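Local structure of malate dehydrogenase (Picrophilus torridus, 4BGV) at residues 128-137 against 308-319; 34-43 against 58-66. The protein probably catalyses the reversible NAD-dependent oxidation of malate to oxaloacetate, a step of the tricarboxylic acid cycle. All coordinates share one frame; numbering follows the deposited sequence.

Contact 1: residues 128-137 against 308-319; sequences DIMAYAIYKA and VKKNSAIADDYF
I129, A133 and K136 of helix 128-137 face S312, A315 and F319 of helix 308-319, the two short helical segments running in the same general sense, with a signed crossing angle of -32° and their axes 9.7 Å apart. I129 enters the second helix as a knob into the hole formed by V308, N311, S312 and A315. Its CD1 reaches S312 OG at 3.6 Å and packs on N311 CB, while CG2 leans on A315 CB. S312 OG donates a hydrogen bond to V308 O (2.7 Å), above the carbonyl plane and on the opposite face from S312 N.

One turn on, Y132 has CG anti to the backbone N (chi1 -175°), which extends the ring across to D316. The hydroxyl OH donates to the syn lone pair of D316 OD1 at 2.7 Å, and S312 O and A315 CB lie at the ring edge. K136 NZ meets the same OD1 at 3.1 Å from above the carboxylate plane, a salt bridge, so two donors grip one oxygen. A water links K136 NZ with D316 O. K136 CB lies over one face of F319, 3.8 Å from the ring centroid in a CH-pi contact, while CD lies over a face of the Y132 ring, toward its rim. The bend at chi3 (68°) brings CE to 3.5 Å from F319 CG, and that at chi4 helps direct NZ to D316. The F319 ring also packs against A133 CB and A137 CB.

This knob-into-hole helix pair, with a salt bridge and a tyrosine-carboxylate hydrogen bond beside the knob, joins the Rossmann-type NAD-binding domain to the long C-terminal helix of the lactate/malate dehydrogenase fold.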
# COMPACT_ATOMS: atom_id res chain seq x y z
N ASP A 128 12.31 28.09 -7.31
CA ASP A 128 12.19 29.22 -6.40
C ASP A 128 11.78 30.47 -7.18
O ASP A 128 10.81 31.14 -6.82
CB ASP A 128 13.45 29.45 -5.55
CG ASP A 128 14.73 29.25 -6.32
OD1 ASP A 128 14.70 29.30 -7.58
OD2 ASP A 128 15.78 29.04 -5.66
N ILE A 129 12.48 30.74 -8.28
CA ILE A 129 12.13 31.89 -9.13
C ILE A 129 10.75 31.73 -9.78
O ILE A 129 9.99 32.69 -9.89
CB ILE A 129 13.18 32.17 -10.24
CG1 ILE A 129 14.59 32.05 -9.69
CG2 ILE A 129 12.93 33.54 -10.91
CD1 ILE A 129 14.87 32.93 -8.45
N MET A 130 10.45 30.52 -10.24
CA MET A 130 9.16 30.28 -10.89
C MET A 130 8.00 30.38 -9.89
O MET A 130 6.92 30.83 -10.26
CB MET A 130 9.13 28.93 -11.63
CG MET A 130 10.12 28.87 -12.79
SD MET A 130 10.02 30.27 -13.92
CE MET A 130 11.75 30.62 -14.18
N ALA A 131 8.23 29.99 -8.64
CA ALA A 131 7.24 30.22 -7.58
C ALA A 131 7.04 31.71 -7.35
O ALA A 131 5.92 32.19 -7.15
CB ALA A 131 7.65 29.51 -6.27
N TYR A 132 8.14 32.46 -7.35
CA TYR A 132 8.07 33.91 -7.23
C TYR A 132 7.24 34.51 -8.36
O TYR A 132 6.37 35.35 -8.13
CB TYR A 132 9.49 34.49 -7.19
CG TYR A 132 9.56 35.98 -6.95
CD1 TYR A 132 9.00 36.56 -5.81
CD2 TYR A 132 10.21 36.81 -7.86
CE1 TYR A 132 9.07 37.93 -5.60
CE2 TYR A 132 10.29 38.17 -7.65
CZ TYR A 132 9.73 38.73 -6.52
OH TYR A 132 9.82 40.08 -6.34
N ALA A 133 7.46 34.03 -9.58
CA ALA A 133 6.67 34.50 -10.72
C ALA A 133 5.19 34.14 -10.57
O ALA A 133 4.31 34.95 -10.89
CB ALA A 133 7.23 33.94 -12.03
N ILE A 134 4.91 32.93 -10.11
CA ILE A 134 3.52 32.51 -9.91
C ILE A 134 2.84 33.43 -8.88
O ILE A 134 1.68 33.82 -9.05
CB ILE A 134 3.42 31.02 -9.49
CG1 ILE A 134 3.73 30.10 -10.68
CG2 ILE A 134 2.03 30.68 -8.91
CD1 ILE A 134 2.66 30.11 -11.81
N TYR A 135 3.59 33.78 -7.84
CA TYR A 135 3.12 34.68 -6.81
C TYR A 135 2.80 36.06 -7.39
O TYR A 135 1.72 36.60 -7.18
CB TYR A 135 4.19 34.81 -5.70
CG TYR A 135 3.88 35.89 -4.69
CD1 TYR A 135 2.65 35.94 -4.05
CD2 TYR A 135 4.82 36.86 -4.37
CE1 TYR A 135 2.35 36.92 -3.12
CE2 TYR A 135 4.54 37.85 -3.43
CZ TYR A 135 3.30 37.87 -2.81
OH TYR A 135 2.99 38.83 -1.88
N LYS A 136 3.73 36.61 -8.16
CA LYS A 136 3.51 37.93 -8.77
C LYS A 136 2.32 37.95 -9.73
O LYS A 136 1.61 38.95 -9.82
CB LYS A 136 4.79 38.42 -9.47
CG LYS A 136 5.92 38.73 -8.50
CD LYS A 136 7.19 39.12 -9.26
CE LYS A 136 7.02 40.46 -9.98
NZ LYS A 136 7.23 41.61 -9.04
N ALA A 137 2.09 36.85 -10.44
CA ALA A 137 1.04 36.81 -11.45
C ALA A 137 -0.34 36.50 -10.87
O ALA A 137 -1.34 37.00 -11.37
CB ALA A 137 1.39 35.79 -12.54
N VAL A 308 19.61 33.73 -6.11
CA VAL A 308 18.17 33.95 -6.04
C VAL A 308 17.81 35.44 -6.16
O VAL A 308 16.88 35.80 -6.89
CB VAL A 308 17.57 33.34 -4.76
CG1 VAL A 308 16.09 33.66 -4.64
CG2 VAL A 308 17.78 31.83 -4.78
N LYS A 309 18.55 36.29 -5.46
CA LYS A 309 18.31 37.73 -5.54
C LYS A 309 18.45 38.22 -6.98
O LYS A 309 17.66 39.05 -7.45
CB LYS A 309 19.31 38.49 -4.67
CG LYS A 309 19.04 38.49 -3.17
CD LYS A 309 20.02 39.44 -2.51
CE LYS A 309 19.82 39.59 -1.02
NZ LYS A 309 20.83 40.55 -0.47
N LYS A 310 19.47 37.73 -7.67
CA LYS A 310 19.77 38.15 -9.04
C LYS A 310 18.66 37.71 -10.00
O LYS A 310 18.18 38.50 -10.82
CB LYS A 310 21.11 37.57 -9.48
CG LYS A 310 21.60 38.06 -10.83
CD LYS A 310 21.43 36.99 -11.89
CE LYS A 310 22.27 35.77 -11.59
NZ LYS A 310 22.00 34.68 -12.56
N ASN A 311 18.28 36.45 -9.92
CA ASN A 311 17.24 35.92 -10.79
C ASN A 311 15.85 36.47 -10.46
O ASN A 311 15.00 36.61 -11.35
CB ASN A 311 17.22 34.39 -10.75
CG ASN A 311 18.39 33.79 -11.50
OD1 ASN A 311 18.93 34.40 -12.42
ND2 ASN A 311 18.77 32.56 -11.13
N SER A 312 15.61 36.78 -9.18
CA SER A 312 14.33 37.34 -8.78
C SER A 312 14.20 38.77 -9.30
O SER A 312 13.10 39.23 -9.64
CB SER A 312 14.17 37.31 -7.25
OG SER A 312 14.22 35.98 -6.75
N ALA A 313 15.33 39.48 -9.36
CA ALA A 313 15.36 40.83 -9.90
C ALA A 313 15.05 40.80 -11.40
O ALA A 313 14.41 41.71 -11.93
CB ALA A 313 16.71 41.47 -9.64
N ILE A 314 15.53 39.76 -12.07
CA ILE A 314 15.21 39.55 -13.48
C ILE A 314 13.70 39.33 -13.66
O ILE A 314 13.09 39.88 -14.59
CB ILE A 314 16.02 38.36 -14.06
CG1 ILE A 314 17.50 38.73 -14.12
CG2 ILE A 314 15.50 37.96 -15.44
CD1 ILE A 314 18.41 37.59 -14.51
N ALA A 315 13.09 38.57 -12.75
CA ALA A 315 11.64 38.37 -12.77
C ALA A 315 10.88 39.68 -12.55
O ALA A 315 9.92 39.97 -13.27
CB ALA A 315 11.23 37.33 -11.75
N ASP A 316 11.31 40.47 -11.57
CA ASP A 316 10.74 41.81 -11.37
C ASP A 316 10.79 42.64 -12.65
O ASP A 316 9.78 43.22 -13.06
CB ASP A 316 11.48 42.57 -10.26
CG ASP A 316 11.28 41.96 -8.89
OD1 ASP A 316 10.30 41.20 -8.71
OD2 ASP A 316 12.10 42.25 -8.00
N ASP A 317 11.96 42.68 -13.28
CA ASP A 317 12.15 43.44 -14.51
C ASP A 317 11.23 42.97 -15.63
O ASP A 317 10.63 43.79 -16.32
CB ASP A 317 13.62 43.38 -14.95
CG ASP A 317 13.86 44.07 -16.27
OD1 ASP A 317 13.94 45.32 -16.30
OD2 ASP A 317 13.98 43.35 -17.29
N TYR A 318 11.12 41.65 -15.80
CA TYR A 318 10.19 41.11 -16.78
C TYR A 318 8.77 41.58 -16.52
O TYR A 318 8.08 42.03 -17.44
CB TYR A 318 10.23 39.57 -16.81
CG TYR A 318 9.31 38.97 -17.85
CD1 TYR A 318 9.75 38.78 -19.16
CD2 TYR A 318 8.01 38.58 -17.53
CE1 TYR A 318 8.91 38.23 -20.11
CE2 TYR A 318 7.17 38.03 -18.48
CZ TYR A 318 7.62 37.85 -19.77
OH TYR A 318 6.80 37.30 -20.72
N PHE A 319 8.32 41.47 -15.27
CA PHE A 319 6.95 41.87 -14.92
C PHE A 319 6.75 43.37 -15.14
O PHE A 319 5.69 43.80 -15.60
CB PHE A 319 6.61 41.47 -13.48
CG PHE A 319 6.04 40.08 -13.35
CD1 PHE A 319 6.87 38.97 -13.37
CD2 PHE A 319 4.67 39.89 -13.20
CE1 PHE A 319 6.34 37.69 -13.24
CE2 PHE A 319 4.14 38.62 -13.07
CZ PHE A 319 4.98 37.51 -13.10
O HOH W 1 7.62 44.04 -10.90

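Contact 2: residues 34-43 against 58-66; sequences IVDGLAEGKA and DIKGFCTAD
A43 CB sits over the backbone of strand 59-63 where K60 joins G61, 3.4 Å from both K60 C and G61 N. Just beyond, I59 brings CG2 to 4.0 Å from A43 CB. One turn earlier A39 rests its CB on F62 O, and its carbonyl O receives a CA-H...O contact from G61 CA at 3.5 Å. Helix 38-43 and the strand run almost antiparallel, their axes only 5.6 Å apart. G61 has no side chain at this point, and its CA lies directly against A39 O and E40 N.

At the end of the strand, C63 SG is anti to the backbone N (chi1 -179°), a setting that lays the sulfur against I34 O and D36 CA, 3.6 Å from each. The same sulfur accepts a hydrogen bond from A65 N. I34 stretches along the loop that follows, its CD1 3.3 Å from T64 O and close to A65 CA.

Strand 59-63 is an outermost strand of the parallel sheet and is hydrogen-bonded to strand 28-33. Helix 38-47 packs along it in the antiparallel sense, with A39 also touching I31 and A10; I59 reaches A22 of helix 12-23, and E40 packs on L224 of the second subunit.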
# COMPACT_ATOMS: atom_id res chain seq x y z
N ILE A 34 -1.34 22.31 -23.42
CA ILE A 34 -1.64 23.09 -24.60
C ILE A 34 -1.61 22.24 -25.87
O ILE A 34 -2.20 22.62 -26.89
CB ILE A 34 -0.64 24.28 -24.73
CG1 ILE A 34 -1.09 25.26 -25.81
CG2 ILE A 34 0.76 23.76 -25.01
CD1 ILE A 34 -1.69 26.53 -25.25
N VAL A 35 -0.96 21.09 -25.81
CA VAL A 35 -0.88 20.20 -26.97
C VAL A 35 -2.15 19.37 -27.12
O VAL A 35 -2.51 18.62 -26.22
CB VAL A 35 0.34 19.27 -26.88
CG1 VAL A 35 0.34 18.27 -28.03
CG2 VAL A 35 1.62 20.09 -26.88
N ASP A 36 -2.83 19.49 -28.25
CA ASP A 36 -4.11 18.82 -28.44
C ASP A 36 -3.98 17.30 -28.29
O ASP A 36 -3.11 16.67 -28.89
CB ASP A 36 -4.73 19.17 -29.80
CG ASP A 36 -6.15 18.64 -29.94
OD1 ASP A 36 -6.95 18.75 -28.98
OD2 ASP A 36 -6.47 18.10 -31.02
N GLY A 37 -4.85 16.73 -27.46
CA GLY A 37 -4.89 15.29 -27.25
C GLY A 37 -4.01 14.76 -26.12
O GLY A 37 -4.29 13.68 -25.59
N LEU A 38 -2.95 15.48 -25.77
CA LEU A 38 -1.92 14.94 -24.87
C LEU A 38 -2.43 14.70 -23.46
O LEU A 38 -2.28 13.60 -22.92
CB LEU A 38 -0.66 15.82 -24.84
CG LEU A 38 0.51 15.28 -24.01
CD1 LEU A 38 1.05 13.99 -24.65
CD2 LEU A 38 1.63 16.33 -23.88
N ALA A 39 -3.02 15.72 -22.85
CA ALA A 39 -3.53 15.56 -21.49
C ALA A 39 -4.69 14.56 -21.44
O ALA A 39 -4.76 13.75 -20.52
CB ALA A 39 -3.96 16.90 -20.90
N GLU A 40 -5.60 14.62 -22.41
CA GLU A 40 -6.68 13.64 -22.48
C GLU A 40 -6.13 12.20 -22.62
O GLU A 40 -6.63 11.26 -21.99
CB GLU A 40 -7.63 13.98 -23.65
CG GLU A 40 -8.67 12.92 -23.95
CD GLU A 40 -9.68 13.36 -25.01
OE1 GLU A 40 -9.57 14.50 -25.51
OE2 GLU A 40 -10.58 12.55 -25.34
N GLY A 41 -5.09 12.05 -23.44
CA GLY A 41 -4.48 10.75 -23.63
C GLY A 41 -3.80 10.23 -22.37
O GLY A 41 -3.95 9.06 -22.01
N LYS A 42 -3.04 11.09 -21.70
CA LYS A 42 -2.35 10.67 -20.48
C LYS A 42 -3.36 10.30 -19.40
O LYS A 42 -3.22 9.27 -18.73
CB LYS A 42 -1.39 11.77 -19.96
CG LYS A 42 -0.21 12.05 -20.90
CD LYS A 42 0.81 10.91 -20.91
CE LYS A 42 2.05 11.21 -21.80
NZ LYS A 42 2.93 12.29 -21.24
N ALA A 43 -4.41 11.12 -19.27
CA ALA A 43 -5.46 10.85 -18.29
C ALA A 43 -6.16 9.52 -18.55
O ALA A 43 -6.40 8.74 -17.62
CB ALA A 43 -6.49 11.97 -18.28
N ASP A 58 -11.61 10.11 -10.33
CA ASP A 58 -11.96 10.73 -11.59
C ASP A 58 -10.65 11.29 -12.10
O ASP A 58 -9.97 12.05 -11.40
CB ASP A 58 -12.98 11.83 -11.31
CG ASP A 58 -13.51 12.49 -12.56
OD1 ASP A 58 -13.33 11.91 -13.66
OD2 ASP A 58 -14.10 13.58 -12.43
N ILE A 59 -10.25 10.87 -13.29
CA ILE A 59 -9.00 11.34 -13.87
C ILE A 59 -9.31 11.83 -15.28
O ILE A 59 -9.77 11.05 -16.12
CB ILE A 59 -7.95 10.21 -13.89
CG1 ILE A 59 -7.77 9.65 -12.46
CG2 ILE A 59 -6.64 10.72 -14.47
CD1 ILE A 59 -6.75 8.55 -12.36
N LYS A 60 -9.13 13.13 -15.51
CA LYS A 60 -9.56 13.75 -16.77
C LYS A 60 -8.44 14.59 -17.38
O LYS A 60 -7.56 15.08 -16.65
CB LYS A 60 -10.79 14.63 -16.54
CG LYS A 60 -12.03 13.87 -16.08
CD LYS A 60 -13.23 14.81 -16.02
CE LYS A 60 -14.50 14.07 -15.64
NZ LYS A 60 -15.01 13.19 -16.73
N GLY A 61 -8.46 14.77 -18.70
CA GLY A 61 -7.47 15.62 -19.35
C GLY A 61 -8.11 16.64 -20.29
O GLY A 61 -9.12 16.34 -20.93
N PHE A 62 -7.50 17.82 -20.40
CA PHE A 62 -8.07 18.91 -21.18
C PHE A 62 -7.01 19.62 -22.00
O PHE A 62 -5.87 19.74 -21.56
CB PHE A 62 -8.74 19.91 -20.24
CG PHE A 62 -9.83 19.32 -19.41
CD1 PHE A 62 -11.12 19.21 -19.92
CD2 PHE A 62 -9.56 18.84 -18.14
CE1 PHE A 62 -12.14 18.64 -19.16
CE2 PHE A 62 -10.56 18.28 -17.37
CZ PHE A 62 -11.86 18.18 -17.88
N CYS A 63 -7.40 20.11 -23.18
CA CYS A 63 -6.48 20.89 -24.01
C CYS A 63 -6.64 22.38 -23.72
O CYS A 63 -7.75 22.92 -23.80
CB CYS A 63 -6.72 20.61 -25.50
SG CYS A 63 -5.58 21.53 -26.58
N THR A 64 -5.54 23.04 -23.39
CA THR A 64 -5.59 24.47 -23.05
C THR A 64 -5.12 25.38 -24.19
O THR A 64 -4.77 26.54 -23.94
CB THR A 64 -4.77 24.76 -21.80
OG1 THR A 64 -3.47 24.17 -21.95
CG2 THR A 64 -5.46 24.16 -20.56
N ALA A 65 -5.11 24.86 -25.41
CA ALA A 65 -4.90 25.70 -26.60
C ALA A 65 -5.82 26.92 -26.53
O ALA A 65 -5.43 28.04 -26.87
CB ALA A 65 -5.16 24.92 -27.88
N ASP A 66 -7.05 26.69 -26.07
CA ASP A 66 -7.91 27.79 -25.65
C ASP A 66 -7.89 27.84 -24.13
O ASP A 66 -8.14 26.84 -23.45
CB ASP A 66 -9.34 27.61 -26.15
CG ASP A 66 -10.15 28.88 -26.04
OD1 ASP A 66 -10.54 29.24 -24.91
OD2 ASP A 66 -10.38 29.54 -27.08

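Contacts 1 and 2 do not touch: their centres lie 28 Å apart and their nearest atoms about 13 Å. Both involve the NAD-binding domain, but in different ways. Contact 2 stays within it, beside one outermost strand of the parallel sheet, whereas contact 1 ties helix 127-138, next to the other outermost strand 145-147, to the C-terminal helix. Contact 2 lies by the probable NAD site and contact 1 by the probable substrate site. In contact 2 the side chain of A39 is about 4 Å from that of A10, probably an NAD-binding residue; in contact 1 the N311 side chain is about 3 Å from that of R93, a probable substrate-binding residue.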